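Local coordinates for protein transcriptional regulator, TetR family (Legionella pneumophila subsp. pneumophila str. Philadelphia 1, PDB 3ON4) that probably binds DNA and regulates transcription as a TetR-family protein, at residues R14-A19 with I36-I42. Coordinates in Å, arbitrary orientation, origin at the centre of the assembly. Where two conformers were deposited one is given. Residue numbers count along the deposited sequence, not the author numbering.
Sequences RILAVA and IATAINI
Two helical segments, 14-19 and 36-40, cross at 106° with axes 10.2 Å apart; CA atoms pair as Val18–Ile36 (6.6 Å) and Arg14–Ile40 (7.8 Å). After Ile40, Asn41, a residue type that tolerates positive phi, adopts 55°/53°, and Ile42 becomes extended (-122°/166°), its CA-to-CB bond pointing toward 14-19. Apolar contacts dominate, isoleucines having the reach to bridge the axes. Ile36 (mt) sends CD1 to Ala19 CB (3.9 Å) and Ile15 CG2 (4.1 Å), the small alanine admitting its tip. Ile15 (mt) CG1 meets Ile42 (pt) CD1 at 3.8 Å, and compact Val18 (t) presses CG2 on Ile40 (pt) CG2 at 3.3 Å. This is the N-terminal TetR-family domain, which probably binds DNA: helix 11-26 packs against helix 33-40, the first helix of the predicted helix-turn-helix, while Ile47 of helix 44-50 touches Ile36 and Ile42. At the partly exposed margin, long Arg14 (mtm) lays its guanidinium over Ile40 CB; a water accepts from Arg14 NH1 (2.7 Å) and donates to Ile40 O (2.8 Å).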
loop_
_atom_site.group_PDB
_atom_site.type_symbol
_atom_site.label_atom_id
_atom_site.label_comp_id
_atom_site.label_asym_id
_atom_site.label_seq_id
_atom_site.Cartn_x
_atom_site.Cartn_y
_atom_site.Cartn_z
ATOM N N ARG A 14 2.502 24.144 -11.982
ATOM C CA ARG A 14 1.820 23.205 -12.881
ATOM C C ARG A 14 2.585 21.880 -12.964
ATOM O O ARG A 14 1.976 20.798 -13.089
ATOM C CB ARG A 14 1.584 23.823 -14.261
ATOM C CG ARG A 14 0.643 25.009 -14.247
ATOM C CD ARG A 14 -0.048 25.231 -15.595
ATOM N NE ARG A 14 0.847 25.095 -16.741
ATOM C CZ ARG A 14 0.459 24.907 -18.005
ATOM N NH1 ARG A 14 1.375 24.811 -18.952
ATOM N NH2 ARG A 14 -0.832 24.810 -18.331
ATOM N N ILE A 15 3.914 21.949 -12.874
ATOM C CA ILE A 15 4.744 20.734 -12.884
ATOM C C ILE A 15 4.452 19.929 -11.630
ATOM O O ILE A 15 4.209 18.722 -11.688
ATOM C CB ILE A 15 6.279 21.031 -12.956
ATOM C CG1 ILE A 15 6.659 21.580 -14.324
ATOM C CG2 ILE A 15 7.065 19.734 -12.644
ATOM C CD1 ILE A 15 8.012 22.343 -14.385
ATOM N N LEU A 16 4.453 20.606 -10.490
ATOM C CA LEU A 16 4.173 19.940 -9.231
ATOM C C LEU A 16 2.783 19.272 -9.250
ATOM O O LEU A 16 2.642 18.113 -8.846
ATOM C CB LEU A 16 4.279 20.913 -8.064
ATOM C CG LEU A 16 5.709 21.330 -7.704
ATOM C CD1 LEU A 16 5.686 22.593 -6.810
ATOM C CD2 LEU A 16 6.451 20.165 -7.044
ATOM N N ALA A 17 1.788 19.991 -9.754
ATOM C CA ALA A 17 0.409 19.464 -9.731
ATOM C C ALA A 17 0.238 18.210 -10.607
ATOM O O ALA A 17 -0.426 17.230 -10.191
ATOM C CB ALA A 17 -0.602 20.565 -10.104
ATOM N N VAL A 18 0.840 18.212 -11.795
ATOM C CA VAL A 18 0.733 17.027 -12.673
ATOM C C VAL A 18 1.603 15.893 -12.140
ATOM O O VAL A 18 1.190 14.740 -12.172
ATOM C CB VAL A 18 1.108 17.304 -14.148
ATOM C CG1 VAL A 18 0.582 16.145 -15.053
ATOM C CG2 VAL A 18 0.551 18.602 -14.597
ATOM N N ALA A 19 2.783 16.212 -11.590
ATOM C CA ALA A 19 3.656 15.174 -11.031
ATOM C C ALA A 19 2.951 14.455 -9.887
ATOM O O ALA A 19 2.954 13.205 -9.789
ATOM C CB ALA A 19 5.012 15.777 -10.564
ATOM N N ILE A 36 5.397 14.508 -18.167
ATOM C CA ILE A 36 4.899 15.798 -17.669
ATOM C C ILE A 36 4.896 16.819 -18.799
ATOM O O ILE A 36 3.913 17.530 -18.994
ATOM C CB ILE A 36 5.752 16.356 -16.506
ATOM C CG1 ILE A 36 5.672 15.430 -15.294
ATOM C CG2 ILE A 36 5.300 17.760 -16.127
ATOM C CD1 ILE A 36 6.516 15.906 -14.135
ATOM N N ALA A 37 6.002 16.884 -19.528
ATOM C CA ALA A 37 6.152 17.805 -20.651
ATOM C C ALA A 37 5.027 17.626 -21.676
ATOM O O ALA A 37 4.449 18.608 -22.179
ATOM C CB ALA A 37 7.492 17.593 -21.321
ATOM N N THR A 38 4.727 16.371 -21.985
ATOM C CA THR A 38 3.680 16.047 -22.948
ATOM C C THR A 38 2.324 16.454 -22.383
ATOM O O THR A 38 1.505 17.007 -23.094
ATOM C CB THR A 38 3.689 14.532 -23.264
ATOM O OG1 THR A 38 4.895 14.214 -23.969
ATOM C CG2 THR A 38 2.488 14.113 -24.127
ATOM N N ALA A 39 2.114 16.224 -21.087
ATOM C CA ALA A 39 0.787 16.437 -20.476
ATOM C C ALA A 39 0.380 17.906 -20.490
ATOM O O ALA A 39 -0.785 18.218 -20.762
ATOM C CB ALA A 39 0.751 15.878 -19.039
ATOM N N ILE A 40 1.332 18.795 -20.187
ATOM C CA ILE A 40 1.049 20.228 -20.056
ATOM C C ILE A 40 1.738 21.084 -21.127
ATOM O O ILE A 40 1.750 22.321 -21.047
ATOM C CB ILE A 40 1.339 20.734 -18.618
ATOM C CG1 ILE A 40 2.816 20.562 -18.234
ATOM C CG2 ILE A 40 0.430 19.987 -17.611
ATOM C CD1 ILE A 40 3.239 21.333 -16.961
ATOM N N ASN A 41 2.292 20.417 -22.139
ATOM C CA ASN A 41 2.853 21.066 -23.312
ATOM C C ASN A 41 3.914 22.126 -22.994
ATOM O O ASN A 41 3.814 23.258 -23.443
ATOM C CB ASN A 41 1.725 21.633 -24.199
ATOM C CG ASN A 41 0.836 20.541 -24.781
ATOM O OD1 ASN A 41 1.266 19.378 -24.925
ATOM N ND2 ASN A 41 -0.408 20.903 -25.143
ATOM N N ILE A 42 4.919 21.729 -22.217
ATOM C CA ILE A 42 6.146 22.524 -21.986
ATOM C C ILE A 42 7.355 21.688 -22.419
ATOM O O ILE A 42 7.239 20.490 -22.643
ATOM C CB ILE A 42 6.301 22.973 -20.484
ATOM C CG1 ILE A 42 6.451 21.749 -19.569
ATOM C CG2 ILE A 42 5.113 23.875 -20.077
ATOM C CD1 ILE A 42 6.616 22.040 -18.081
HETATM O O HOH W 1 0.638 24.838 -21.599
#